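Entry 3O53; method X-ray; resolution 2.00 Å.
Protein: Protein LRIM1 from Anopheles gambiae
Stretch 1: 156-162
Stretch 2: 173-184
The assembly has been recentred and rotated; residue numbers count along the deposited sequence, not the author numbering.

Stretch 1 (156-162) IDTVNFA
Stretch 2 (173-184) HLNLQYNFIYDV

The most unusual feature of this contact is an asparagine side chain that stands in for backbone: N179 (chi1 -81°, m; chi2 -86°) points its CA-to-CB bond toward the first stretch, and its OD1 accepts a hydrogen bond from I156 N at 2.9 Å, nearly straight at 168°, although a crowded neighbour elsewhere in the model makes the position of OD1 less certain. The other end of the same amide, N179 ND2, donates to L176 O at 3.0 Å, so one planar group ties the turn of the second stretch to itself and to the incoming chain.

From there the two segments run side by side in the same direction, with I156 CA 5.3 Å from N179 CA, D157 CA 4.3 Å from I181 CA and V159 CA 4.7 Å from V184 CA. Backbone bonds take over from the asparagine: F180 N donates to I156 O (2.9 Å, bent to 146°), Y182 N to D157 O (2.9 Å, 164°), and V159 N to D183 O (3.0 Å, 164°). I181 N also lies 3.2 Å from I156 O, but its angle is too poor for a hydrogen bond. V159 and V184 form a parallel bridge, both extended (phi/psi -132/132 and -128/142). CA-H...O contacts fill the spaces between the amide bonds: I181 CA to D157 O at 3.3 Å and V184 CA to V159 O at 3.2 Å. Between the strand H173–N175 and the one that reaches V184, the second stretch turns through Y178 with positive phi (61/43), then N179 (-111/-153) and F180 (-131/37).

V159 and V184, both t at chi1, project to the same face of the sheet, their side chains meeting at V159 CB to V184 CG2, 4.1 Å. V159 CG2 also packs 3.6 Å from I181 CD1 and 4.0 Å from L176 CD1. I156 (m, t) extends this apolar cluster, with CD1 4.0 Å from L176 CD2 and CG2 3.9 Å from I181 CG1; I181 shares the m, t rotamer, and L176 is also m, t. Beyond V159, the chain enters a 3-10 segment at F161 (-57/-32; chi1 -75°, m), whose ring brings CE2 to 3.6 Å from V184 CG1 and meets L174 CD2 at its edge, 4.2 Å from CE1. I156, V159, F161, L174, L176, I181 and V184 are all buried.

The other side is more polar. D157 (chi1 -157°, t) starts with its CA-to-CB bond away from the second stretch, yet its carboxylate returns: OD2 sits at the edge of the Y182 ring, 2.9 Å from CE2, where the ring hydrogens carry slight positive charge. T158 (chi1 73°, p) places CG2 3.1 Å from Y182 CE2; Y182 itself is p at chi1 (76°). Water 1 bridges the carboxylate and backbone, donating to D157 OD1 at 2.5 Å and to F180 O at 2.7 Å. Together the stretches bury 643 Å², both sides summed.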

# COMPACT_ATOMS: atom_id res chain seq x y z
N ILE A 156 -10.28 0.25 0.38
CA ILE A 156 -10.26 -0.44 1.66
C ILE A 156 -11.09 0.30 2.73
O ILE A 156 -11.02 1.51 2.88
CB ILE A 156 -8.79 -0.68 2.11
CG1 ILE A 156 -8.10 -1.59 1.08
CG2 ILE A 156 -8.74 -1.32 3.51
CD1 ILE A 156 -6.59 -1.55 1.16
N ASP A 157 -11.89 -0.46 3.48
CA ASP A 157 -12.84 0.12 4.42
C ASP A 157 -12.34 0.02 5.85
O ASP A 157 -12.66 0.85 6.70
CB ASP A 157 -14.19 -0.61 4.30
CG ASP A 157 -15.35 0.23 4.79
OD1 ASP A 157 -15.47 1.38 4.33
OD2 ASP A 157 -16.13 -0.27 5.62
N THR A 158 -11.54 -1.01 6.13
CA THR A 158 -10.98 -1.17 7.47
C THR A 158 -9.64 -1.87 7.41
O THR A 158 -9.30 -2.52 6.41
CB THR A 158 -11.93 -1.98 8.41
OG1 THR A 158 -11.91 -3.36 8.04
CG2 THR A 158 -13.36 -1.47 8.34
N VAL A 159 -8.86 -1.72 8.47
CA VAL A 159 -7.54 -2.32 8.56
C VAL A 159 -7.38 -3.04 9.89
O VAL A 159 -7.68 -2.49 10.95
CB VAL A 159 -6.43 -1.26 8.45
CG1 VAL A 159 -5.06 -1.86 8.84
CG2 VAL A 159 -6.39 -0.69 7.04
N ASN A 160 -6.90 -4.28 9.83
CA ASN A 160 -6.56 -5.05 11.02
C ASN A 160 -5.10 -5.45 10.89
O ASN A 160 -4.75 -6.30 10.06
CB ASN A 160 -7.47 -6.29 11.12
CG ASN A 160 -7.16 -7.15 12.34
OD1 ASN A 160 -6.18 -6.94 13.05
ND2 ASN A 160 -8.01 -8.15 12.57
N PHE A 161 -4.24 -4.84 11.69
CA PHE A 161 -2.80 -5.04 11.57
C PHE A 161 -2.41 -6.49 11.70
O PHE A 161 -1.45 -6.93 11.10
CB PHE A 161 -2.05 -4.21 12.61
CG PHE A 161 -1.98 -2.73 12.29
CD1 PHE A 161 -1.64 -2.30 11.01
CD2 PHE A 161 -2.24 -1.79 13.27
CE1 PHE A 161 -1.58 -0.94 10.71
CE2 PHE A 161 -2.18 -0.42 12.99
CZ PHE A 161 -1.85 0.00 11.70
N ALA A 162 -3.15 -7.25 12.50
CA ALA A 162 -2.90 -8.67 12.67
C ALA A 162 -2.85 -9.40 11.32
O ALA A 162 -2.15 -10.41 11.18
CB ALA A 162 -3.96 -9.29 13.57
N HIS A 173 7.54 -0.21 4.79
CA HIS A 173 6.69 0.86 4.30
C HIS A 173 5.28 0.34 4.03
O HIS A 173 5.09 -0.64 3.32
CB HIS A 173 7.26 1.45 3.00
CG HIS A 173 8.65 1.99 3.14
ND1 HIS A 173 8.92 3.22 3.70
CD2 HIS A 173 9.85 1.47 2.79
CE1 HIS A 173 10.23 3.44 3.69
NE2 HIS A 173 10.81 2.39 3.14
N LEU A 174 4.29 1.02 4.60
CA LEU A 174 2.88 0.67 4.39
C LEU A 174 2.14 1.94 3.95
O LEU A 174 2.01 2.87 4.73
CB LEU A 174 2.28 0.12 5.69
CG LEU A 174 0.80 -0.31 5.67
CD1 LEU A 174 0.53 -1.26 4.53
CD2 LEU A 174 0.40 -0.95 7.01
N ASN A 175 1.68 1.98 2.70
CA ASN A 175 0.93 3.12 2.18
C ASN A 175 -0.52 2.73 2.01
O ASN A 175 -0.84 1.84 1.23
CB ASN A 175 1.49 3.56 0.82
CG ASN A 175 1.05 4.97 0.42
OD1 ASN A 175 0.04 5.52 0.91
ND2 ASN A 175 1.82 5.57 -0.49
N LEU A 176 -1.40 3.39 2.73
CA LEU A 176 -2.82 3.08 2.69
C LEU A 176 -3.60 4.37 2.45
O LEU A 176 -4.79 4.44 2.73
CB LEU A 176 -3.27 2.43 4.01
CG LEU A 176 -2.82 0.98 4.21
CD1 LEU A 176 -2.88 0.59 5.68
CD2 LEU A 176 -3.68 0.04 3.36
N GLN A 177 -2.90 5.38 1.95
CA GLN A 177 -3.50 6.70 1.73
C GLN A 177 -4.58 6.63 0.65
O GLN A 177 -4.51 5.81 -0.26
CB GLN A 177 -2.42 7.73 1.34
CG GLN A 177 -2.24 7.87 -0.16
CD GLN A 177 -0.85 8.29 -0.60
OE1 GLN A 177 0.14 7.65 -0.27
NE2 GLN A 177 -0.77 9.37 -1.39
N TYR A 178 -5.59 7.48 0.77
CA TYR A 178 -6.66 7.56 -0.22
C TYR A 178 -7.43 6.25 -0.37
O TYR A 178 -7.74 5.80 -1.47
CB TYR A 178 -6.09 8.01 -1.57
CG TYR A 178 -5.77 9.48 -1.60
CD1 TYR A 178 -6.78 10.42 -1.42
CD2 TYR A 178 -4.48 9.94 -1.81
CE1 TYR A 178 -6.51 11.77 -1.44
CE2 TYR A 178 -4.20 11.31 -1.84
CZ TYR A 178 -5.22 12.22 -1.65
OH TYR A 178 -5.00 13.57 -1.68
N ASN A 179 -7.74 5.64 0.76
CA ASN A 179 -8.73 4.59 0.78
C ASN A 179 -9.93 5.16 1.53
O ASN A 179 -10.12 6.38 1.54
CB ASN A 179 -8.16 3.34 1.44
CG ASN A 179 -7.30 2.52 0.49
OD1 ASN A 179 -7.80 1.69 -0.25
ND2 ASN A 179 -5.99 2.75 0.52
N PHE A 180 -10.73 4.31 2.15
CA PHE A 180 -11.89 4.82 2.88
C PHE A 180 -11.93 4.22 4.28
O PHE A 180 -13.00 3.93 4.81
CB PHE A 180 -13.16 4.51 2.09
CG PHE A 180 -13.18 5.17 0.75
CD1 PHE A 180 -13.60 6.48 0.62
CD2 PHE A 180 -12.69 4.50 -0.36
CE1 PHE A 180 -13.56 7.12 -0.62
CE2 PHE A 180 -12.66 5.13 -1.61
CZ PHE A 180 -13.10 6.45 -1.73
N ILE A 181 -10.74 4.05 4.85
CA ILE A 181 -10.58 3.35 6.12
C ILE A 181 -11.24 4.12 7.27
O ILE A 181 -10.85 5.24 7.57
CB ILE A 181 -9.09 3.11 6.43
CG1 ILE A 181 -8.50 2.15 5.38
CG2 ILE A 181 -8.90 2.54 7.83
CD1 ILE A 181 -6.99 2.30 5.21
N TYR A 182 -12.25 3.51 7.90
CA TYR A 182 -12.95 4.17 9.00
C TYR A 182 -12.58 3.55 10.34
O TYR A 182 -12.87 4.13 11.40
CB TYR A 182 -14.47 4.13 8.79
CG TYR A 182 -15.09 2.79 9.09
CD1 TYR A 182 -15.67 2.53 10.32
CD2 TYR A 182 -15.10 1.79 8.13
CE1 TYR A 182 -16.24 1.31 10.60
CE2 TYR A 182 -15.68 0.55 8.41
CZ TYR A 182 -16.24 0.32 9.64
OH TYR A 182 -16.81 -0.90 9.91
N ASP A 183 -11.91 2.41 10.31
CA ASP A 183 -11.53 1.73 11.55
C ASP A 183 -10.20 0.99 11.40
O ASP A 183 -9.95 0.34 10.39
CB ASP A 183 -12.62 0.74 11.96
CG ASP A 183 -12.39 0.14 13.34
OD1 ASP A 183 -12.21 0.91 14.31
OD2 ASP A 183 -12.38 -1.10 13.46
N VAL A 184 -9.35 1.10 12.41
CA VAL A 184 -8.11 0.33 12.45
C VAL A 184 -8.05 -0.39 13.79
O VAL A 184 -8.44 0.16 14.81
CB VAL A 184 -6.87 1.25 12.30
CG1 VAL A 184 -5.59 0.45 12.44
CG2 VAL A 184 -6.88 1.98 10.96
O HOH W 1 -15.69 3.86 4.83
O HOH W 2 -10.51 -2.72 11.67